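Side-chain contacts in phycocyanobilin lyase subunit beta (Nostoc sp. PCC 7120, PDB 5N3U), which associates with subunit alpha to form a lyase that is probably required for attaching the bilin chromophore to the phycocyanin alpha subunit: residues 84-89 / 95-100; 121-126 / 162-167; 143-148 / 155-160. All blocks are in the same frame, centred on the assembly; numbering follows the deposited sequence.

Interaction 1 of 3, residues 84-89 / 95-100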
ATOM      1  N   ARG B  84       4.568  13.463   9.931  1.00 21.08           N
ATOM      2  CA  ARG B  84       5.483  13.598  11.040  1.00 23.22           C
ATOM      3  C   ARG B  84       5.963  15.077  11.252  1.00 22.41           C
ATOM      4  O   ARG B  84       6.118  15.551  12.370  1.00 24.19           O
ATOM      5  CB  ARG B  84       6.658  12.635  10.896  1.00 27.77           C
ATOM      6  CG  ARG B  84       7.483  12.474  12.194  1.00 39.96           C
ATOM      7  CD  ARG B  84       8.454  11.281  12.176  1.00 45.13           C
ATOM      8  NE  ARG B  84       7.877  10.081  11.532  1.00 46.54           N
ATOM      9  CZ  ARG B  84       8.142   9.605  10.317  1.00 41.40           C
ATOM     10  NH1 ARG B  84       8.948  10.215   9.485  1.00 47.63           N
ATOM     11  NH2 ARG B  84       7.536   8.489   9.901  1.00 51.54           N
ATOM     12  N   THR B  85       6.209  15.754  10.167  1.00 20.40           N
ATOM     13  CA  THR B  85       6.663  17.085  10.156  1.00 21.34           C
ATOM     14  C   THR B  85       5.579  18.007  10.650  1.00 22.79           C
ATOM     15  O   THR B  85       5.820  18.844  11.549  1.00 21.03           O
ATOM     16  CB  THR B  85       7.067  17.471   8.769  1.00 21.09           C
ATOM     17  OG1 THR B  85       8.093  16.590   8.322  1.00 21.92           O
ATOM     18  CG2 THR B  85       7.589  18.849   8.724  1.00 24.30           C
ATOM     19  N   LEU B  86       4.371  17.856  10.150  1.00 20.20           N
ATOM     20  CA  LEU B  86       3.234  18.586  10.738  1.00 19.87           C
ATOM     21  C   LEU B  86       3.024  18.333  12.188  1.00 21.37           C
ATOM     22  O   LEU B  86       2.735  19.277  12.942  1.00 23.92           O
ATOM     23  CB  LEU B  86       1.928  18.237   9.979  1.00 20.26           C
ATOM     24  CG  LEU B  86       1.828  18.800   8.641  1.00 18.09           C
ATOM     25  CD1 LEU B  86       0.858  18.022   7.745  1.00 20.42           C
ATOM     26  CD2 LEU B  86       1.552  20.294   8.708  1.00 21.36           C
ATOM     27  N   ALA B  87       3.161  17.077  12.629  1.00 20.10           N
ATOM     28  CA  ALA B  87       2.982  16.740  14.013  1.00 21.87           C
ATOM     29  C   ALA B  87       4.087  17.457  14.851  1.00 25.65           C
ATOM     30  O   ALA B  87       3.791  18.006  15.871  1.00 27.30           O
ATOM     31  CB  ALA B  87       3.090  15.210  14.260  1.00 23.64           C
ATOM     32  N   ALA B  88       5.318  17.468  14.374  1.00 24.40           N
ATOM     33  CA  ALA B  88       6.432  18.106  15.138  1.00 27.47           C
ATOM     34  C   ALA B  88       6.302  19.634  15.190  1.00 29.49           C
ATOM     35  O   ALA B  88       6.638  20.254  16.211  1.00 32.07           O
ATOM     36  CB  ALA B  88       7.740  17.760  14.448  1.00 29.16           C
ATOM     37  N   ILE B  89       5.815  20.250  14.117  1.00 30.02           N
ATOM     38  CA  ILE B  89       5.539  21.686  14.112  1.00 26.77           C
ATOM     39  C   ILE B  89       4.404  21.989  15.077  1.00 30.48           C
ATOM     40  O   ILE B  89       4.440  23.012  15.756  1.00 26.97           O
ATOM     41  CB  ILE B  89       5.220  22.231  12.751  1.00 27.81           C
ATOM     42  CG1 ILE B  89       6.433  22.106  11.872  1.00 22.19           C
ATOM     43  CG2 ILE B  89       4.834  23.728  12.835  1.00 29.33           C
ATOM     44  CD1 ILE B  89       6.218  22.446  10.443  1.00 22.35           C
ATOM     45  N   LEU B  95      -5.006  19.867  12.294  1.00 19.63           N
ATOM     46  CA  LEU B  95      -5.941  18.901  12.887  1.00 21.01           C
ATOM     47  C   LEU B  95      -6.672  17.990  11.840  1.00 19.21           C
ATOM     48  O   LEU B  95      -6.656  16.735  11.912  1.00 18.19           O
ATOM     49  CB  LEU B  95      -6.951  19.659  13.700  1.00 21.83           C
ATOM     50  CG  LEU B  95      -8.043  18.789  14.308  1.00 23.31           C
ATOM     51  CD1 LEU B  95      -7.510  17.893  15.390  1.00 24.50           C
ATOM     52  CD2 LEU B  95      -9.247  19.583  14.834  1.00 27.61           C
ATOM     53  N   ASP B  96      -7.338  18.610  10.885  1.00 20.13           N
ATOM     54  CA  ASP B  96      -8.185  17.797   9.949  1.00 21.16           C
ATOM     55  C   ASP B  96      -7.356  16.854   9.079  1.00 21.19           C
ATOM     56  O   ASP B  96      -7.761  15.754   8.863  1.00 18.80           O
ATOM     57  CB  ASP B  96      -9.038  18.712   9.073  1.00 24.99           C
ATOM     58  CG  ASP B  96     -10.120  19.505   9.901  1.00 30.32           C
ATOM     59  OD1 ASP B  96     -10.604  19.081  11.027  1.00 34.24           O
ATOM     60  OD2 ASP B  96     -10.521  20.571   9.409  1.00 39.43           O
ATOM     61  N   VAL B  97      -6.184  17.296   8.607  1.00 17.92           N
ATOM     62  CA  VAL B  97      -5.288  16.378   7.934  1.00 21.99           C
ATOM     63  C   VAL B  97      -4.871  15.226   8.827  1.00 19.64           C
ATOM     64  O   VAL B  97      -4.796  14.072   8.389  1.00 17.45           O
ATOM     65  CB  VAL B  97      -4.057  17.093   7.320  1.00 22.20           C
ATOM     66  CG1 VAL B  97      -2.881  16.197   6.987  1.00 23.24           C
ATOM     67  CG2 VAL B  97      -4.523  17.800   6.057  1.00 24.89           C
ATOM     68  N   LEU B  98      -4.492  15.504  10.056  1.00 16.81           N
ATOM     69  CA  LEU B  98      -4.089  14.467  10.935  1.00 18.57           C
ATOM     70  C   LEU B  98      -5.189  13.490  11.274  1.00 18.87           C
ATOM     71  O   LEU B  98      -4.983  12.283  11.385  1.00 16.52           O
ATOM     72  CB  LEU B  98      -3.498  15.024  12.220  1.00 20.04           C
ATOM     73  CG  LEU B  98      -2.036  15.301  12.296  1.00 26.26           C
ATOM     74  CD1 LEU B  98      -1.421  15.823  11.055  1.00 29.16           C
ATOM     75  CD2 LEU B  98      -1.725  16.164  13.518  1.00 27.30           C
ATOM     76  N   ILE B  99      -6.388  14.008  11.400  1.00 18.73           N
ATOM     77  CA  ILE B  99      -7.547  13.106  11.643  1.00 20.51           C
ATOM     78  C   ILE B  99      -7.814  12.175  10.486  1.00 20.93           C
ATOM     79  O   ILE B  99      -7.944  10.924  10.631  1.00 18.06           O
ATOM     80  CB  ILE B  99      -8.787  13.917  11.925  1.00 21.56           C
ATOM     81  CG1 ILE B  99      -8.684  14.480  13.303  1.00 20.74           C
ATOM     82  CG2 ILE B  99     -10.026  13.059  11.797  1.00 24.30           C
ATOM     83  CD1 ILE B  99      -9.859  15.405  13.628  1.00 21.66           C
ATOM     84  N   ASP B 100      -7.698  12.710   9.286  1.00 20.61           N
ATOM     85  CA  ASP B 100      -7.851  11.886   8.131  1.00 20.93           C
ATOM     86  C   ASP B 100      -6.838  10.817   8.015  1.00 20.68           C
ATOM     87  O   ASP B 100      -7.151   9.696   7.675  1.00 21.61           O
ATOM     88  CB  ASP B 100      -7.695  12.738   6.854  1.00 27.11           C
ATOM     89  CG  ASP B 100      -8.956  13.350   6.471  1.00 33.68           C
ATOM     90  OD1 ASP B 100      -9.988  12.911   7.024  1.00 41.91           O
ATOM     91  OD2 ASP B 100      -8.976  14.287   5.631  1.00 35.13           O
TER

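Interaction 2 of 3, residues 121-126 / 162-167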
ATOM      1  N   LEU B 121      -0.827  19.023  19.414  1.00 25.33           N
ATOM      2  CA  LEU B 121      -0.881  20.275  18.706  1.00 23.52           C
ATOM      3  C   LEU B 121      -1.086  21.488  19.713  1.00 25.27           C
ATOM      4  O   LEU B 121      -1.600  21.344  20.816  1.00 27.83           O
ATOM      5  CB  LEU B 121      -2.050  20.252  17.710  1.00 24.13           C
ATOM      6  CG  LEU B 121      -1.992  19.112  16.684  1.00 22.57           C
ATOM      7  CD1 LEU B 121      -3.127  19.288  15.665  1.00 24.45           C
ATOM      8  CD2 LEU B 121      -0.682  19.143  15.966  1.00 26.02           C
ATOM      9  N   HIS B 122      -0.650  22.633  19.312  1.00 24.52           N
ATOM     10  CA  HIS B 122      -0.710  23.810  20.191  1.00 27.14           C
ATOM     11  C   HIS B 122      -2.112  24.464  20.050  1.00 21.01           C
ATOM     12  O   HIS B 122      -2.280  25.469  19.393  1.00 23.99           O
ATOM     13  CB  HIS B 122       0.378  24.770  19.846  1.00 29.03           C
ATOM     14  CG  HIS B 122       1.742  24.233  20.067  1.00 36.88           C
ATOM     15  ND1 HIS B 122       2.829  24.659  19.331  1.00 42.37           N
ATOM     16  CD2 HIS B 122       2.217  23.318  20.947  1.00 40.82           C
ATOM     17  CE1 HIS B 122       3.920  24.034  19.747  1.00 35.24           C
ATOM     18  NE2 HIS B 122       3.579  23.222  20.733  1.00 37.77           N
ATOM     19  N   TRP B 123      -3.034  23.919  20.757  1.00 21.85           N
ATOM     20  CA  TRP B 123      -4.431  24.244  20.684  1.00 23.48           C
ATOM     21  C   TRP B 123      -4.760  25.667  20.948  1.00 29.06           C
ATOM     22  O   TRP B 123      -5.686  26.200  20.314  1.00 23.51           O
ATOM     23  CB  TRP B 123      -5.246  23.367  21.614  1.00 24.33           C
ATOM     24  CG  TRP B 123      -4.878  21.980  21.592  1.00 24.16           C
ATOM     25  CD1 TRP B 123      -4.325  21.251  22.616  1.00 26.50           C
ATOM     26  CD2 TRP B 123      -5.170  21.036  20.542  1.00 25.98           C
ATOM     27  NE1 TRP B 123      -4.197  19.929  22.237  1.00 26.43           N
ATOM     28  CE2 TRP B 123      -4.684  19.774  20.964  1.00 27.07           C
ATOM     29  CE3 TRP B 123      -5.716  21.157  19.268  1.00 27.26           C
ATOM     30  CZ2 TRP B 123      -4.736  18.651  20.158  1.00 28.01           C
ATOM     31  CZ3 TRP B 123      -5.796  20.041  18.463  1.00 26.42           C
ATOM     32  CH2 TRP B 123      -5.284  18.797  18.902  1.00 27.51           C
ATOM     33  N   HIS B 124      -3.958  26.339  21.788  1.00 29.61           N
ATOM     34  CA  HIS B 124      -4.264  27.712  22.133  1.00 29.98           C
ATOM     35  C   HIS B 124      -4.032  28.619  20.985  1.00 33.44           C
ATOM     36  O   HIS B 124      -4.444  29.740  21.065  1.00 30.54           O
ATOM     37  CB  HIS B 124      -3.384  28.235  23.276  1.00 31.08           C
ATOM     38  CG  HIS B 124      -1.958  28.409  22.896  1.00 33.82           C
ATOM     39  ND1 HIS B 124      -1.014  27.415  23.086  1.00 38.89           N
ATOM     40  CD2 HIS B 124      -1.300  29.449  22.340  1.00 35.97           C
ATOM     41  CE1 HIS B 124       0.167  27.842  22.696  1.00 32.26           C
ATOM     42  NE2 HIS B 124       0.017  29.057  22.201  1.00 40.18           N
ATOM     43  N   LYS B 125      -3.310  28.192  19.932  1.00 29.88           N
ATOM     44  CA  LYS B 125      -3.151  29.039  18.773  1.00 28.15           C
ATOM     45  C   LYS B 125      -4.404  29.273  17.942  1.00 27.73           C
ATOM     46  O   LYS B 125      -4.393  30.089  17.029  1.00 27.62           O
ATOM     47  CB  LYS B 125      -2.043  28.470  17.936  1.00 34.00           C
ATOM     48  CG  LYS B 125      -0.702  28.367  18.721  1.00 39.74           C
ATOM     49  CD  LYS B 125       0.428  29.200  18.171  1.00 45.43           C
ATOM     50  CE  LYS B 125      -0.034  30.642  17.952  1.00 51.51           C
ATOM     51  NZ  LYS B 125       1.008  31.661  18.233  1.00 58.26           N
ATOM     52  N   LEU B 126      -5.449  28.516  18.216  1.00 22.67           N
ATOM     53  CA  LEU B 126      -6.705  28.655  17.540  1.00 27.44           C
ATOM     54  C   LEU B 126      -7.593  29.696  18.250  1.00 30.36           C
ATOM     55  O   LEU B 126      -7.644  29.754  19.462  1.00 29.72           O
ATOM     56  CB  LEU B 126      -7.451  27.383  17.556  1.00 26.38           C
ATOM     57  CG  LEU B 126      -6.790  26.246  16.770  1.00 31.23           C
ATOM     58  CD1 LEU B 126      -7.571  24.964  17.012  1.00 31.43           C
ATOM     59  CD2 LEU B 126      -6.585  26.609  15.310  1.00 32.86           C
ATOM     60  N   GLN B 162      -2.274  10.319  25.884  1.00 28.74           N
ATOM     61  CA  GLN B 162      -1.526  10.863  26.992  1.00 31.27           C
ATOM     62  C   GLN B 162      -1.195  12.286  26.782  1.00 34.38           C
ATOM     63  O   GLN B 162      -1.074  13.077  27.724  1.00 35.15           O
ATOM     64  CB  GLN B 162      -0.218  10.103  27.160  1.00 36.08           C
ATOM     65  CG  GLN B 162       0.518  10.349  28.483  1.00 36.64           C
ATOM     66  CD  GLN B 162       1.882   9.644  28.481  1.00 40.18           C
ATOM     67  OE1 GLN B 162       2.000   8.478  28.195  1.00 37.10           O
ATOM     68  NE2 GLN B 162       2.910  10.381  28.738  1.00 46.61           N
ATOM     69  N   GLY B 163      -0.910  12.653  25.542  1.00 33.74           N
ATOM     70  CA  GLY B 163      -0.671  14.036  25.242  1.00 29.77           C
ATOM     71  C   GLY B 163      -1.807  14.972  25.550  1.00 30.97           C
ATOM     72  O   GLY B 163      -1.590  16.174  25.676  1.00 31.39           O
ATOM     73  N   LEU B 164      -3.021  14.465  25.616  1.00 27.88           N
ATOM     74  CA  LEU B 164      -4.123  15.318  25.947  1.00 34.35           C
ATOM     75  C   LEU B 164      -4.372  15.522  27.500  1.00 40.46           C
ATOM     76  O   LEU B 164      -5.391  16.058  27.888  1.00 38.97           O
ATOM     77  CB  LEU B 164      -5.373  14.794  25.241  1.00 33.19           C
ATOM     78  CG  LEU B 164      -5.370  14.850  23.680  1.00 28.44           C
ATOM     79  CD1 LEU B 164      -6.537  14.072  23.155  1.00 29.20           C
ATOM     80  CD2 LEU B 164      -5.489  16.253  23.168  1.00 30.24           C
ATOM     81  N   VAL B 165      -3.430  15.111  28.339  1.00 48.60           N
ATOM     82  CA  VAL B 165      -3.490  15.321  29.810  1.00 54.76           C
ATOM     83  C   VAL B 165      -3.528  16.789  30.258  1.00 52.80           C
ATOM     84  O   VAL B 165      -4.164  17.114  31.235  1.00 49.84           O
ATOM     85  CB  VAL B 165      -2.271  14.624  30.479  1.00 63.89           C
ATOM     86  CG1 VAL B 165      -1.952  15.173  31.880  1.00 66.71           C
ATOM     87  CG2 VAL B 165      -2.520  13.115  30.527  1.00 63.65           C
ATOM     88  N   ASN B 166      -2.856  17.673  29.532  1.00 54.27           N
ATOM     89  CA  ASN B 166      -2.968  19.107  29.780  1.00 54.28           C
ATOM     90  C   ASN B 166      -4.379  19.724  29.626  1.00 60.52           C
ATOM     91  O   ASN B 166      -4.517  20.938  29.822  1.00 72.04           O
ATOM     92  CB  ASN B 166      -1.946  19.904  28.926  1.00 52.45           C
ATOM     93  CG  ASN B 166      -2.145  19.750  27.395  1.00 60.44           C
ATOM     94  OD1 ASN B 166      -2.879  18.881  26.916  1.00 51.56           O
ATOM     95  ND2 ASN B 166      -1.451  20.593  26.628  1.00 57.22           N
ATOM     96  N   ILE B 167      -5.418  18.934  29.298  1.00 54.47           N
ATOM     97  CA  ILE B 167      -6.756  19.486  29.069  1.00 50.60           C
ATOM     98  C   ILE B 167      -7.808  18.874  29.996  1.00 50.09           C
ATOM     99  O   ILE B 167      -8.204  17.736  29.823  1.00 44.00           O
ATOM    100  CB  ILE B 167      -7.165  19.329  27.608  1.00 48.19           C
ATOM    101  CG1 ILE B 167      -6.249  20.184  26.707  1.00 50.20           C
ATOM    102  CG2 ILE B 167      -8.626  19.772  27.379  1.00 48.67           C
ATOM    103  CD1 ILE B 167      -5.816  19.467  25.490  1.00 46.89           C
TER

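Interaction 3 of 3, residues 143-148 / 155-160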
ATOM      1  N   LEU B 143      -9.822   7.966  20.338  1.00 25.07           N
ATOM      2  CA  LEU B 143     -10.660   6.916  20.929  1.00 27.52           C
ATOM      3  C   LEU B 143     -11.099   5.929  19.885  1.00 29.61           C
ATOM      4  O   LEU B 143     -11.078   4.683  20.083  1.00 26.13           O
ATOM      5  CB  LEU B 143     -11.880   7.506  21.651  1.00 28.63           C
ATOM      6  CG  LEU B 143     -11.599   8.404  22.841  1.00 31.87           C
ATOM      7  CD1 LEU B 143     -12.905   9.024  23.378  1.00 33.20           C
ATOM      8  CD2 LEU B 143     -10.925   7.623  23.962  1.00 34.49           C
ATOM      9  N   PHE B 144     -11.483   6.441  18.729  1.00 26.28           N
ATOM     10  CA  PHE B 144     -11.824   5.551  17.648  1.00 27.34           C
ATOM     11  C   PHE B 144     -10.682   4.650  17.169  1.00 29.66           C
ATOM     12  O   PHE B 144     -10.885   3.430  16.961  1.00 27.13           O
ATOM     13  CB  PHE B 144     -12.454   6.379  16.528  1.00 27.03           C
ATOM     14  CG  PHE B 144     -12.739   5.642  15.289  1.00 25.71           C
ATOM     15  CD1 PHE B 144     -13.884   4.914  15.193  1.00 24.28           C
ATOM     16  CD2 PHE B 144     -11.948   5.795  14.157  1.00 30.09           C
ATOM     17  CE1 PHE B 144     -14.192   4.262  14.051  1.00 29.25           C
ATOM     18  CE2 PHE B 144     -12.256   5.082  12.965  1.00 29.33           C
ATOM     19  CZ  PHE B 144     -13.399   4.356  12.904  1.00 26.32           C
ATOM     20  N   ILE B 145      -9.482   5.202  16.967  1.00 23.89           N
ATOM     21  CA  ILE B 145      -8.430   4.318  16.429  1.00 25.78           C
ATOM     22  C   ILE B 145      -7.836   3.378  17.477  1.00 27.41           C
ATOM     23  O   ILE B 145      -7.150   2.447  17.111  1.00 28.99           O
ATOM     24  CB  ILE B 145      -7.313   5.074  15.684  1.00 24.64           C
ATOM     25  CG1 ILE B 145      -6.589   6.036  16.599  1.00 25.03           C
ATOM     26  CG2 ILE B 145      -7.934   5.856  14.531  1.00 24.45           C
ATOM     27  CD1 ILE B 145      -5.290   6.471  15.996  1.00 27.61           C
ATOM     28  N   SER B 146      -8.095   3.647  18.754  1.00 32.27           N
ATOM     29  CA  SER B 146      -7.631   2.769  19.857  1.00 31.32           C
ATOM     30  C   SER B 146      -8.268   1.395  19.837  1.00 36.32           C
ATOM     31  O   SER B 146      -7.841   0.527  20.571  1.00 35.57           O
ATOM     32  CB  SER B 146      -7.867   3.441  21.200  1.00 32.55           C
ATOM     33  OG  SER B 146      -9.245   3.376  21.556  1.00 34.43           O
ATOM     34  N   GLN B 147      -9.280   1.205  18.996  1.00 34.15           N
ATOM     35  CA  GLN B 147      -9.881  -0.088  18.750  1.00 35.16           C
ATOM     36  C   GLN B 147      -9.264  -0.832  17.594  1.00 36.34           C
ATOM     37  O   GLN B 147      -9.640  -1.931  17.344  1.00 38.15           O
ATOM     38  CB  GLN B 147     -11.386   0.079  18.435  1.00 42.61           C
ATOM     39  CG  GLN B 147     -12.194   0.815  19.498  1.00 49.09           C
ATOM     40  CD  GLN B 147     -13.148   1.872  18.952  1.00 57.95           C
ATOM     41  OE1 GLN B 147     -13.516   1.881  17.758  1.00 60.05           O
ATOM     42  NE2 GLN B 147     -13.542   2.808  19.828  1.00 66.18           N
ATOM     43  N   ASP B 148      -8.314  -0.272  16.857  1.00 29.34           N
ATOM     44  CA  ASP B 148      -7.805  -0.936  15.695  1.00 31.26           C
ATOM     45  C   ASP B 148      -7.243  -2.302  16.092  1.00 31.58           C
ATOM     46  O   ASP B 148      -6.751  -2.481  17.202  1.00 34.18           O
ATOM     47  CB  ASP B 148      -6.670  -0.121  15.063  1.00 29.55           C
ATOM     48  CG  ASP B 148      -6.422  -0.473  13.655  1.00 34.50           C
ATOM     49  OD1 ASP B 148      -7.127   0.077  12.753  1.00 33.12           O
ATOM     50  OD2 ASP B 148      -5.508  -1.279  13.392  1.00 37.97           O
ATOM     51  N   TYR B 155      -0.946   1.306  20.202  1.00 23.39           N
ATOM     52  CA  TYR B 155       0.124   1.901  20.983  1.00 22.97           C
ATOM     53  C   TYR B 155       0.217   3.395  20.717  1.00 24.58           C
ATOM     54  O   TYR B 155       0.283   4.236  21.635  1.00 24.68           O
ATOM     55  CB  TYR B 155       1.429   1.172  20.598  1.00 26.88           C
ATOM     56  CG  TYR B 155       2.630   1.559  21.433  1.00 25.24           C
ATOM     57  CD1 TYR B 155       3.319   2.713  21.171  1.00 27.62           C
ATOM     58  CD2 TYR B 155       3.078   0.745  22.452  1.00 30.01           C
ATOM     59  CE1 TYR B 155       4.441   3.099  21.919  1.00 27.52           C
ATOM     60  CE2 TYR B 155       4.181   1.121  23.231  1.00 28.29           C
ATOM     61  CZ  TYR B 155       4.843   2.277  22.977  1.00 27.28           C
ATOM     62  OH  TYR B 155       5.952   2.655  23.739  1.00 28.77           O
ATOM     63  N   ALA B 156       0.244   3.771  19.429  1.00 23.11           N
ATOM     64  CA  ALA B 156       0.332   5.162  19.074  1.00 22.15           C
ATOM     65  C   ALA B 156      -0.860   5.942  19.600  1.00 22.37           C
ATOM     66  O   ALA B 156      -0.711   7.087  19.980  1.00 24.14           O
ATOM     67  CB  ALA B 156       0.434   5.335  17.553  1.00 24.33           C
ATOM     68  N   ALA B 157      -2.044   5.345  19.557  1.00 23.91           N
ATOM     69  CA  ALA B 157      -3.242   5.973  20.082  1.00 23.70           C
ATOM     70  C   ALA B 157      -3.151   6.335  21.571  1.00 26.24           C
ATOM     71  O   ALA B 157      -3.556   7.397  21.978  1.00 25.66           O
ATOM     72  CB  ALA B 157      -4.397   5.080  19.848  1.00 27.18           C
ATOM     73  N   ILE B 158      -2.574   5.459  22.349  1.00 26.77           N
ATOM     74  CA  ILE B 158      -2.294   5.717  23.787  1.00 27.58           C
ATOM     75  C   ILE B 158      -1.361   6.872  23.919  1.00 26.14           C
ATOM     76  O   ILE B 158      -1.538   7.734  24.756  1.00 26.94           O
ATOM     77  CB  ILE B 158      -1.560   4.524  24.474  1.00 30.13           C
ATOM     78  CG1 ILE B 158      -2.291   3.230  24.313  1.00 36.75           C
ATOM     79  CG2 ILE B 158      -1.306   4.785  25.944  1.00 31.79           C
ATOM     80  CD1 ILE B 158      -3.704   3.289  24.751  1.00 40.36           C
ATOM     81  N   VAL B 159      -0.320   6.930  23.115  1.00 25.30           N
ATOM     82  CA  VAL B 159       0.605   8.027  23.222  1.00 25.41           C
ATOM     83  C   VAL B 159      -0.088   9.361  22.913  1.00 28.64           C
ATOM     84  O   VAL B 159       0.158  10.400  23.543  1.00 26.29           O
ATOM     85  CB  VAL B 159       1.792   7.838  22.301  1.00 28.13           C
ATOM     86  CG1 VAL B 159       2.732   9.054  22.337  1.00 30.46           C
ATOM     87  CG2 VAL B 159       2.609   6.569  22.665  1.00 28.34           C
ATOM     88  N   GLY B 160      -0.959   9.359  21.899  1.00 29.92           N
ATOM     89  CA  GLY B 160      -1.707  10.551  21.582  1.00 25.96           C
ATOM     90  C   GLY B 160      -2.589  10.951  22.755  1.00 24.62           C
ATOM     91  O   GLY B 160      -2.584  12.076  23.154  1.00 27.08           O
TER

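Interaction 1 of 3, residues 84-89 / 95-100
Leu86 and its two partners, Val97 and Leu98, illustrate how neighbouring helices can be held together by a few branched apolar side chains. All the touching across this contact is aliphatic. Leu86 divides its surface between the two partners: its CD1 methyl reaches CG1 of Val97 at 4.2 Å, whereas Leu98 meets it nearer the root of the side chain, Leu98 CD1 standing 4.3 Å from Leu86 CB. CG1 of Val97 can take part because chi1 of 162° swings this methyl to the far side from the residue's own backbone nitrogen. These are ordinary van der Waals separations, and no hydrogen bond crosses between the segments. The two helices, 76-89 and 95-104, follow one another across a short non-helical connection, and the contact lies in the HEAT-repeat region, an alpha-solenoid in which successive helices stack through such apolar faces. Further apolar neighbours continue the layer: Leu67 of helix 64-69 packs on Leu86, and Leu121 on Leu98. Polar interactions are turned elsewhere. Thr85 OG1 is hydrogen-bonded to Ser53 OG and to the carbonyl O of Tyr81, while Asp96 forms a salt bridge with Arg75 and a hydrogen bond with Thr66, both of a subunit alpha chain. Arg84 NE binds the carbonyl O of Leu276 in another subunit alpha chain.

Interaction 2 of 3, residues 121-126 / 162-167
The indole of Trp123 meets two aliphatic methyls, a compact example of a loop anchored by one large aromatic side chain. Ile167 comes to the pyrrole part of the ring system, its CD1 lying 3.7 Å from both Trp123 CD1 and Trp123 NE1. Leu164, its CG anti to its own carbonyl carbon (chi1 -65°), brings CD2 round to the NE1-CZ2 side, 3.9 Å from Trp123 CZ2 and 4.0 Å from Trp123 NE1. Both methyls approach obliquely, and both side chains cross the tryptophan at about a right angle. Over one face of the indole, toward its rim, stands the carbonyl O of Leu121, 3.2 Å above the plane. Leu95, Ala134, Pro135 and Ala138 pack round the same ring, so helices 95-104 and 130-145 help to bury it. An alanine in place of Trp123 would be likely to leave Leu164 and Ile167 without their partner and open a gap beside Pro135. The rest is loose: His122, His124 and Lys125 on one segment and Val165 on the other are exposed and make no contact across. The whole is an inter-helix loop of a HEAT-type alpha-solenoid, pinned by its tryptophan to segment 162-167, where helix 151-163 gives way to loop.

Interaction 3 of 3, residues 143-148 / 155-160
The hydroxyl oxygen of Ser146, whose CB packs on Ala157, is gripped by two groups. It donates to the carbonyl O of Leu143, with OG 2.7 Å from that oxygen, and it is also hydrogen-bonded to NE of Arg177 on helix 171-184. The first bond meets the carbonyl at a C=O...donor angle of 125°, the donor tilted 28° out of the carbonyl plane. A chi1 of 76° turns OG back between the serine's own nitrogen and carbonyl carbon, where it can reach back to the carbonyl three residues earlier. The contact proper is apolar. CB of Ala157 is its focus, approached by Ser146 CA at 4.0 Å and by Ile145 CG1 at 4.0 Å. Ile145 CD1 lies alongside, 4.2 Å from Ala157 CB. Having only a methyl, Ala157 lets the backbones draw close, with Ser146 CA and Ala157 CA just 5.4 Å apart. A type I beta turn from Ile145 to Asp148 carries the chain onward, and Asp148 forms a salt bridge with Arg111. Ala115 of helix 108-118 packs on Ile145, and Met181 on Ser146. With the buried hydroxyl satisfied by a carbonyl and an arginine, the serine can present its carbon atoms to the alanine without leaving its own hydroxyl unsatisfied beside the apolar contact.

All three contacts are largely buried and apolar, yet they differ in place and construction. Interaction 1 lies nearest the centre of the chain and joins successive helices through branched side chains. Interaction 3 also joins consecutive helices, but where the chain leaves helix 130-145, and there small residues bring the backbones close and a satisfied hydroxyl lies beside the methyl packing. Interaction 2 relies on an aromatic ring and has exposed loop residues round it. Interactions 2 and 3 share helix 151-163, 3 being nested within the loop that 2 closes, with centres about 17 Å apart. Interactions 1 and 2 touch, with Leu95 packing on both Leu121 and Trp123, whereas 1 and 3 do not meet.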